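Local coordinates for hypothetical protein ybgI (PDB 1NMP) that binds metal ions as a ring-shaped hexamer and may help degrade radiation-damaged nucleotides, at residues V42-A47 with V60-G65; L48-V53 with L83-A88; F185-F190 with Q206-Y211. All coordinates share one frame; numbering follows the deposited sequence.

Contact 1: residues V42-A47 with V60-G65; sequences VTASQA and VIVHHG. With MG (magnesium ion), chain H.
At the C-terminal end of two neighbouring parallel strands of a beta-alpha-beta unit, the turns Val42-Ala44 and Val62-Gly65 join where the chain supplies His63, and probably His64, to the dimetal site. The carbonyl of Val42 takes two N-H groups: His64 N donates to Val42 O at 3.1 Å, in the carbonyl plane, while His63 N reaches the same oxygen from above that plane, at 3.2 Å and less straight. Ala44 N then returns a nearly linear bond to His64 O (3.2 Å, 169°); with the His64 N bond it makes Thr43 and His64 a parallel bridge pair. Their side chains lie on one face, and His64 ND1 gives its N-H to Thr43 OG1 at 3.0 Å, with the hydroxyl oxygen in the plane of the imidazole. This bond probably helps fix the ring's rotation, and the His64 side chain comes within about 3 Å of a second magnesium, consistent with a metal ligand. Thr43 OG1 also bonds Glu197 of the second subunit. The His63 ring swings opposite its own backbone N (chi1 173°), placing NE2 2.5 Å from magnesium, which Asp101 and Glu219 also bind; its ND1 is hydrogen-bonded to Trp96 O. Underneath, Val62 CG1 packs against Ala44 CB at 3.9 Å. Helix 46-54 lies against Val60 and Val62, helix 220-233 packs on Ile61, and strand 92-95 hydrogen-bonds along the far side of strand 59-62.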
# COMPACT_ATOMS: atom_id res chain seq x y z
N VAL A 42 -23.96 -11.59 -23.76
CA VAL A 42 -23.87 -12.91 -23.14
C VAL A 42 -25.06 -13.25 -22.19
O VAL A 42 -25.58 -14.38 -22.24
CB VAL A 42 -22.53 -13.05 -22.37
CG1 VAL A 42 -22.50 -14.40 -21.60
CG2 VAL A 42 -21.35 -12.92 -23.38
N THR A 43 -25.53 -12.29 -21.39
CA THR A 43 -26.59 -12.57 -20.41
C THR A 43 -27.50 -11.40 -20.32
O THR A 43 -27.04 -10.26 -20.39
CB THR A 43 -25.95 -12.82 -19.04
OG1 THR A 43 -25.16 -14.02 -19.15
CG2 THR A 43 -27.01 -12.94 -17.90
N ALA A 44 -28.81 -11.66 -20.21
CA ALA A 44 -29.80 -10.58 -20.10
C ALA A 44 -29.79 -10.00 -18.68
O ALA A 44 -30.73 -10.21 -17.92
CB ALA A 44 -31.26 -11.09 -20.47
N SER A 45 -28.75 -9.20 -18.39
CA SER A 45 -28.48 -8.54 -17.12
C SER A 45 -29.21 -7.22 -17.18
O SER A 45 -29.52 -6.79 -18.25
CB SER A 45 -27.00 -8.22 -17.06
OG SER A 45 -26.62 -7.41 -18.22
N GLN A 46 -29.44 -6.60 -16.03
CA GLN A 46 -30.08 -5.31 -16.01
C GLN A 46 -29.23 -4.36 -16.85
O GLN A 46 -29.75 -3.47 -17.57
CB GLN A 46 -30.07 -4.77 -14.62
CG GLN A 46 -30.82 -3.49 -14.54
CD GLN A 46 -32.30 -3.74 -14.70
OE1 GLN A 46 -32.90 -4.57 -13.97
NE2 GLN A 46 -32.91 -3.02 -15.62
N ALA A 47 -27.91 -4.49 -16.75
CA ALA A 47 -27.04 -3.59 -17.51
C ALA A 47 -27.23 -3.75 -19.04
O ALA A 47 -27.19 -2.76 -19.78
CB ALA A 47 -25.51 -3.81 -17.07
N VAL A 60 -33.73 -8.20 -27.66
CA VAL A 60 -32.45 -8.51 -27.04
C VAL A 60 -32.37 -10.03 -27.24
O VAL A 60 -33.38 -10.73 -27.08
CB VAL A 60 -32.52 -8.27 -25.54
CG1 VAL A 60 -31.26 -8.86 -24.86
CG2 VAL A 60 -32.64 -6.80 -25.22
N ILE A 61 -31.21 -10.54 -27.66
CA ILE A 61 -30.99 -11.95 -27.80
C ILE A 61 -29.73 -12.21 -26.95
O ILE A 61 -28.72 -11.44 -27.04
CB ILE A 61 -30.67 -12.35 -29.25
CG1 ILE A 61 -31.80 -11.97 -30.14
CG2 ILE A 61 -30.45 -13.86 -29.31
CD1 ILE A 61 -31.52 -12.43 -31.61
N VAL A 62 -29.77 -13.28 -26.15
CA VAL A 62 -28.64 -13.62 -25.27
C VAL A 62 -28.42 -15.13 -25.24
O VAL A 62 -29.28 -15.88 -25.71
CB VAL A 62 -28.97 -13.20 -23.75
CG1 VAL A 62 -29.04 -11.67 -23.57
CG2 VAL A 62 -30.30 -13.90 -23.30
N HIS A 63 -27.32 -15.58 -24.63
CA HIS A 63 -27.08 -17.04 -24.43
C HIS A 63 -27.77 -17.47 -23.07
O HIS A 63 -28.30 -18.61 -22.92
CB HIS A 63 -25.56 -17.23 -24.39
CG HIS A 63 -25.11 -18.61 -24.02
ND1 HIS A 63 -25.58 -19.74 -24.64
CD2 HIS A 63 -24.17 -19.03 -23.14
CE1 HIS A 63 -24.96 -20.80 -24.16
NE2 HIS A 63 -24.09 -20.39 -23.25
N HIS A 64 -27.74 -16.57 -22.07
CA HIS A 64 -28.34 -16.82 -20.74
C HIS A 64 -29.55 -15.96 -20.43
O HIS A 64 -29.40 -14.77 -20.10
CB HIS A 64 -27.33 -16.54 -19.63
CG HIS A 64 -26.11 -17.41 -19.70
ND1 HIS A 64 -24.83 -16.89 -19.77
CD2 HIS A 64 -25.96 -18.76 -19.67
CE1 HIS A 64 -23.95 -17.88 -19.78
NE2 HIS A 64 -24.61 -19.03 -19.73
N GLY A 65 -30.76 -16.53 -20.54
CA GLY A 65 -31.97 -15.74 -20.27
C GLY A 65 -32.57 -16.07 -18.90
O GLY A 65 -31.80 -16.20 -17.92
MG MG H . -22.99 -22.38 -22.33

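Contact 2: residues L48-V53 with L83-A88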
# COMPACT_ATOMS: atom_id res chain seq x y z
N LEU A 48 -27.45 -4.97 -19.54
CA LEU A 48 -27.61 -5.15 -21.03
C LEU A 48 -28.97 -4.54 -21.37
O LEU A 48 -29.19 -3.89 -22.43
CB LEU A 48 -27.65 -6.64 -21.42
CG LEU A 48 -27.06 -7.24 -22.70
CD1 LEU A 48 -28.04 -8.13 -23.24
CD2 LEU A 48 -26.64 -6.27 -23.77
N LEU A 49 -29.92 -4.77 -20.47
CA LEU A 49 -31.27 -4.21 -20.68
C LEU A 49 -31.29 -2.67 -20.76
O LEU A 49 -31.98 -2.06 -21.59
CB LEU A 49 -32.17 -4.68 -19.52
CG LEU A 49 -33.09 -5.90 -19.80
CD1 LEU A 49 -32.59 -6.85 -20.92
CD2 LEU A 49 -33.29 -6.62 -18.52
N ASP A 50 -30.59 -2.02 -19.85
CA ASP A 50 -30.61 -0.56 -19.90
C ASP A 50 -29.91 -0.11 -21.18
O ASP A 50 -30.20 1.00 -21.72
CB ASP A 50 -29.93 0.02 -18.71
CG ASP A 50 -30.61 -0.40 -17.37
OD1 ASP A 50 -31.85 -0.66 -17.36
OD2 ASP A 50 -29.88 -0.44 -16.34
N GLU A 51 -28.99 -0.92 -21.70
CA GLU A 51 -28.36 -0.51 -22.96
C GLU A 51 -29.41 -0.69 -24.04
O GLU A 51 -29.54 0.19 -24.90
CB GLU A 51 -27.13 -1.37 -23.30
CG GLU A 51 -25.86 -0.84 -22.61
CD GLU A 51 -25.54 0.57 -23.05
OE1 GLU A 51 -24.96 0.74 -24.15
OE2 GLU A 51 -25.89 1.52 -22.30
N ALA A 52 -30.17 -1.81 -24.01
CA ALA A 52 -31.24 -2.01 -25.04
C ALA A 52 -32.17 -0.82 -24.98
O ALA A 52 -32.49 -0.20 -25.98
CB ALA A 52 -32.05 -3.34 -24.82
N VAL A 53 -32.61 -0.46 -23.79
CA VAL A 53 -33.50 0.71 -23.67
C VAL A 53 -32.86 2.01 -24.26
O VAL A 53 -33.49 2.68 -25.09
CB VAL A 53 -33.88 0.95 -22.21
CG1 VAL A 53 -34.81 2.17 -22.14
CG2 VAL A 53 -34.62 -0.33 -21.62
N LEU A 83 -37.84 -7.89 -15.76
CA LEU A 83 -39.09 -8.04 -16.54
C LEU A 83 -39.84 -6.73 -16.74
O LEU A 83 -40.52 -6.55 -17.73
CB LEU A 83 -40.03 -9.06 -15.85
CG LEU A 83 -39.44 -10.44 -15.99
CD1 LEU A 83 -40.11 -11.42 -15.12
CD2 LEU A 83 -39.59 -10.84 -17.44
N LYS A 84 -39.77 -5.83 -15.77
CA LYS A 84 -40.44 -4.58 -15.97
C LYS A 84 -39.75 -3.79 -17.05
O LYS A 84 -40.45 -3.14 -17.84
CB LYS A 84 -40.46 -3.77 -14.67
CG LYS A 84 -40.94 -2.34 -14.87
CD LYS A 84 -41.04 -1.60 -13.51
CE LYS A 84 -41.59 -0.18 -13.73
NZ LYS A 84 -41.65 0.64 -12.44
N THR A 85 -38.41 -3.79 -17.12
CA THR A 85 -37.72 -2.99 -18.18
C THR A 85 -38.08 -3.53 -19.59
O THR A 85 -38.25 -2.77 -20.54
CB THR A 85 -36.16 -2.97 -17.93
OG1 THR A 85 -35.92 -2.45 -16.59
CG2 THR A 85 -35.40 -2.06 -18.97
N LEU A 86 -38.21 -4.85 -19.72
CA LEU A 86 -38.65 -5.45 -21.00
C LEU A 86 -40.17 -5.25 -21.29
O LEU A 86 -40.54 -4.81 -22.41
CB LEU A 86 -38.41 -7.00 -21.05
CG LEU A 86 -36.91 -7.41 -21.03
CD1 LEU A 86 -36.69 -8.82 -20.41
CD2 LEU A 86 -36.39 -7.36 -22.47
N LEU A 87 -41.07 -5.54 -20.33
CA LEU A 87 -42.46 -5.47 -20.73
C LEU A 87 -42.91 -4.04 -20.91
O LEU A 87 -43.55 -3.72 -21.94
CB LEU A 87 -43.30 -6.21 -19.72
CG LEU A 87 -42.97 -7.70 -19.55
CD1 LEU A 87 -43.76 -8.26 -18.34
CD2 LEU A 87 -43.35 -8.43 -20.80
N ALA A 88 -42.50 -3.13 -20.02
CA ALA A 88 -42.92 -1.73 -20.11
C ALA A 88 -42.44 -1.05 -21.38
O ALA A 88 -43.01 -0.04 -21.80
CB ALA A 88 -42.41 -0.90 -18.87
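Leu49 opens the contact on helix 46-54, and its side chain makes two separate touches on helix 77-88. Its CB lies 4.2 Å from Thr85 CG2, and its CD1 meets Leu86 CD2 at 4.1 Å, the two leucine side chains crossing at about a right angle on the buried side of the interface. Asp50 comes next. Its CB sets off away from the other helix, but the carboxylate swings back, so that OD1 stands 4.1 Å from Thr85 CG2; this is a contact with a methyl group, and the polar partner of OD1 is Gln46 NE2, one turn earlier. One turn beyond Leu49, Val53 directs CG2 at the same threonine methyl. Val53 CG2 and Thr85 CG2 are modelled only 3.3 Å apart, closer than usual van der Waals contact and so doubtful in detail. Thr85 is thus the residue on which Leu49, Asp50 and Val53 converge. Its OG1 sits beside the backbone N (chi1 -56°), which sends CG2 to the far side of that N and toward the neighbouring helix, while OG1 bonds Asn81 O in its own helix. No hydrogen bond joins the two segments directly. Their axes run nearly parallel, 21° apart, and approach to 10.2 Å, a separation bridged by side chains alone. On its inner side helix 46-54 rests Leu48 and Ala52 on strand 59-62, whereas Leu83 and Leu87 of helix 77-88 lie on strand 26-29, so both helices pack against the same mixed sheet.

Contact 3: residues F185-F190 with Q206-Y211; sequences FGVDAF and QGLHFY
Phe190 and Phe210 form the apolar centre of this contact between neighbouring parallel strands of a beta-alpha-beta unit, in which helix 197-205 makes the crossover. The two side chains run alongside one another, pointing the same way, and Phe210 CD1 comes to the edge of the Phe190 ring, 4.0 Å from Phe190 CD2. Nearly equal first torsions (chi1 -179° for Phe190, 168° for Phe210) keep the rings abreast on one face of the sheet. Beside them Leu208 CD1 touches Phe190 CB, and its CD2 meets Val187 CG2. On the face bearing Ala189 and His209, Ala189 CB packs 4.0 Å from His209 CB and also sits at the edge of the Tyr211 ring, near CE2. Phe178, Ile179 and Ala182 add to the packing round Phe190, and Leu142, Ala143 and Ile146 of helix 139-150 meet Tyr211.

Between the two faces runs the backbone pairing: Tyr211 N bonds Phe190 O at 3.0 Å, and Phe190 N bonds His209 O at 2.9 Å. Farther out the side chains turn polar. Asp188 OD2 receives the backbone N-H groups of Gln166 and Arg167, His209 NE2 is bonded to Pro162 O, and Tyr211 OH to Gly139 O. At this edge His209 N donates to Asp188 O at 2.8 Å, fairly straight at 165° but tilted somewhat from the carbonyl plane.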
# COMPACT_ATOMS: atom_id res chain seq x y z
N PHE A 185 -11.03 -40.11 -22.30
CA PHE A 185 -10.88 -40.07 -23.77
C PHE A 185 -9.38 -39.92 -24.13
O PHE A 185 -8.88 -40.49 -25.16
CB PHE A 185 -11.69 -38.88 -24.38
CG PHE A 185 -11.62 -38.80 -25.93
CD1 PHE A 185 -12.41 -39.60 -26.73
CD2 PHE A 185 -10.67 -37.99 -26.56
CE1 PHE A 185 -12.27 -39.61 -28.16
CE2 PHE A 185 -10.52 -38.00 -27.99
CZ PHE A 185 -11.32 -38.82 -28.77
N GLY A 186 -8.66 -39.14 -23.33
CA GLY A 186 -7.24 -38.93 -23.62
C GLY A 186 -6.92 -37.59 -24.29
O GLY A 186 -7.05 -37.45 -25.53
N VAL A 187 -6.51 -36.59 -23.49
CA VAL A 187 -6.18 -35.25 -24.01
C VAL A 187 -4.96 -34.72 -23.26
O VAL A 187 -4.68 -35.22 -22.20
CB VAL A 187 -7.37 -34.28 -23.75
CG1 VAL A 187 -8.60 -34.78 -24.47
CG2 VAL A 187 -7.64 -34.18 -22.21
N ASP A 188 -4.24 -33.73 -23.76
CA ASP A 188 -3.12 -33.22 -22.98
C ASP A 188 -3.67 -32.07 -22.11
O ASP A 188 -3.10 -31.74 -21.05
CB ASP A 188 -2.01 -32.65 -23.87
CG ASP A 188 -1.41 -33.69 -24.83
OD1 ASP A 188 -1.21 -34.89 -24.40
OD2 ASP A 188 -1.11 -33.34 -26.00
N ALA A 189 -4.76 -31.45 -22.57
CA ALA A 189 -5.32 -30.33 -21.84
C ALA A 189 -6.86 -30.29 -21.89
O ALA A 189 -7.49 -30.72 -22.89
CB ALA A 189 -4.76 -29.03 -22.42
N PHE A 190 -7.48 -29.81 -20.81
CA PHE A 190 -8.97 -29.57 -20.80
C PHE A 190 -9.15 -28.07 -20.42
O PHE A 190 -8.53 -27.61 -19.42
CB PHE A 190 -9.72 -30.41 -19.75
CG PHE A 190 -11.25 -30.19 -19.76
CD1 PHE A 190 -12.01 -30.48 -20.89
CD2 PHE A 190 -11.90 -29.64 -18.64
CE1 PHE A 190 -13.39 -30.23 -20.97
CE2 PHE A 190 -13.29 -29.38 -18.68
CZ PHE A 190 -14.04 -29.68 -19.87
N GLN A 206 -5.05 -37.18 -12.99
CA GLN A 206 -5.13 -37.78 -14.31
C GLN A 206 -4.07 -37.22 -15.27
O GLN A 206 -4.07 -37.53 -16.46
CB GLN A 206 -6.54 -37.60 -14.82
CG GLN A 206 -7.46 -38.69 -14.16
CD GLN A 206 -8.89 -38.28 -14.25
OE1 GLN A 206 -9.17 -37.05 -14.28
NE2 GLN A 206 -9.82 -39.24 -14.27
N GLY A 207 -3.17 -36.39 -14.74
CA GLY A 207 -2.05 -35.86 -15.50
C GLY A 207 -2.38 -35.00 -16.69
O GLY A 207 -1.84 -35.27 -17.80
N LEU A 208 -3.22 -33.96 -16.51
CA LEU A 208 -3.53 -33.11 -17.67
C LEU A 208 -3.47 -31.61 -17.37
O LEU A 208 -3.65 -31.20 -16.21
CB LEU A 208 -4.90 -33.51 -18.28
CG LEU A 208 -6.11 -33.37 -17.37
CD1 LEU A 208 -6.46 -31.94 -17.36
CD2 LEU A 208 -7.30 -34.11 -17.88
N HIS A 209 -3.19 -30.78 -18.38
CA HIS A 209 -3.18 -29.34 -18.08
C HIS A 209 -4.62 -28.89 -18.00
O HIS A 209 -5.41 -29.27 -18.89
CB HIS A 209 -2.47 -28.58 -19.18
CG HIS A 209 -0.99 -28.79 -19.16
ND1 HIS A 209 -0.15 -28.08 -18.32
CD2 HIS A 209 -0.21 -29.65 -19.84
CE1 HIS A 209 1.09 -28.50 -18.50
NE2 HIS A 209 1.08 -29.46 -19.42
N PHE A 210 -5.00 -28.14 -16.96
CA PHE A 210 -6.41 -27.66 -16.87
C PHE A 210 -6.43 -26.10 -16.90
O PHE A 210 -5.57 -25.43 -16.29
CB PHE A 210 -7.11 -28.21 -15.54
CG PHE A 210 -8.48 -27.54 -15.21
CD1 PHE A 210 -9.57 -27.66 -16.06
CD2 PHE A 210 -8.59 -26.61 -14.15
CE1 PHE A 210 -10.75 -26.82 -15.91
CE2 PHE A 210 -9.75 -25.80 -14.01
CZ PHE A 210 -10.83 -25.92 -14.93
N TYR A 211 -7.36 -25.52 -17.64
CA TYR A 211 -7.48 -24.08 -17.68
C TYR A 211 -8.96 -23.70 -17.38
O TYR A 211 -9.87 -24.31 -17.97
CB TYR A 211 -7.16 -23.57 -19.08
CG TYR A 211 -5.79 -23.88 -19.53
CD1 TYR A 211 -4.73 -22.98 -19.26
CD2 TYR A 211 -5.53 -25.11 -20.14
CE1 TYR A 211 -3.39 -23.33 -19.58
CE2 TYR A 211 -4.21 -25.46 -20.47
CZ TYR A 211 -3.16 -24.57 -20.18
OH TYR A 211 -1.86 -24.98 -20.45

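How the contacts relate
Contacts 1 and 2 belong to the same region and share helix 46-54; their centres lie 10 Å apart, and their segments alternate along the chain. They touch directly: Gln46 NE2 lies 3.2 Å from Thr85 OG1, a probable hydrogen bond, and Val60 CG2 packs 3.5 Å from Ala52 CB. Contact 1 carries the metal ligand His63, whereas in contact 2 the side chain of Leu49 remains about 11 Å from that of His64. Contact 3 belongs to the other sheet, across the chain's centre, its own centre about 32 Å from that of contact 1. There the side chain of Phe190 is about 12 Å from a magnesium ion.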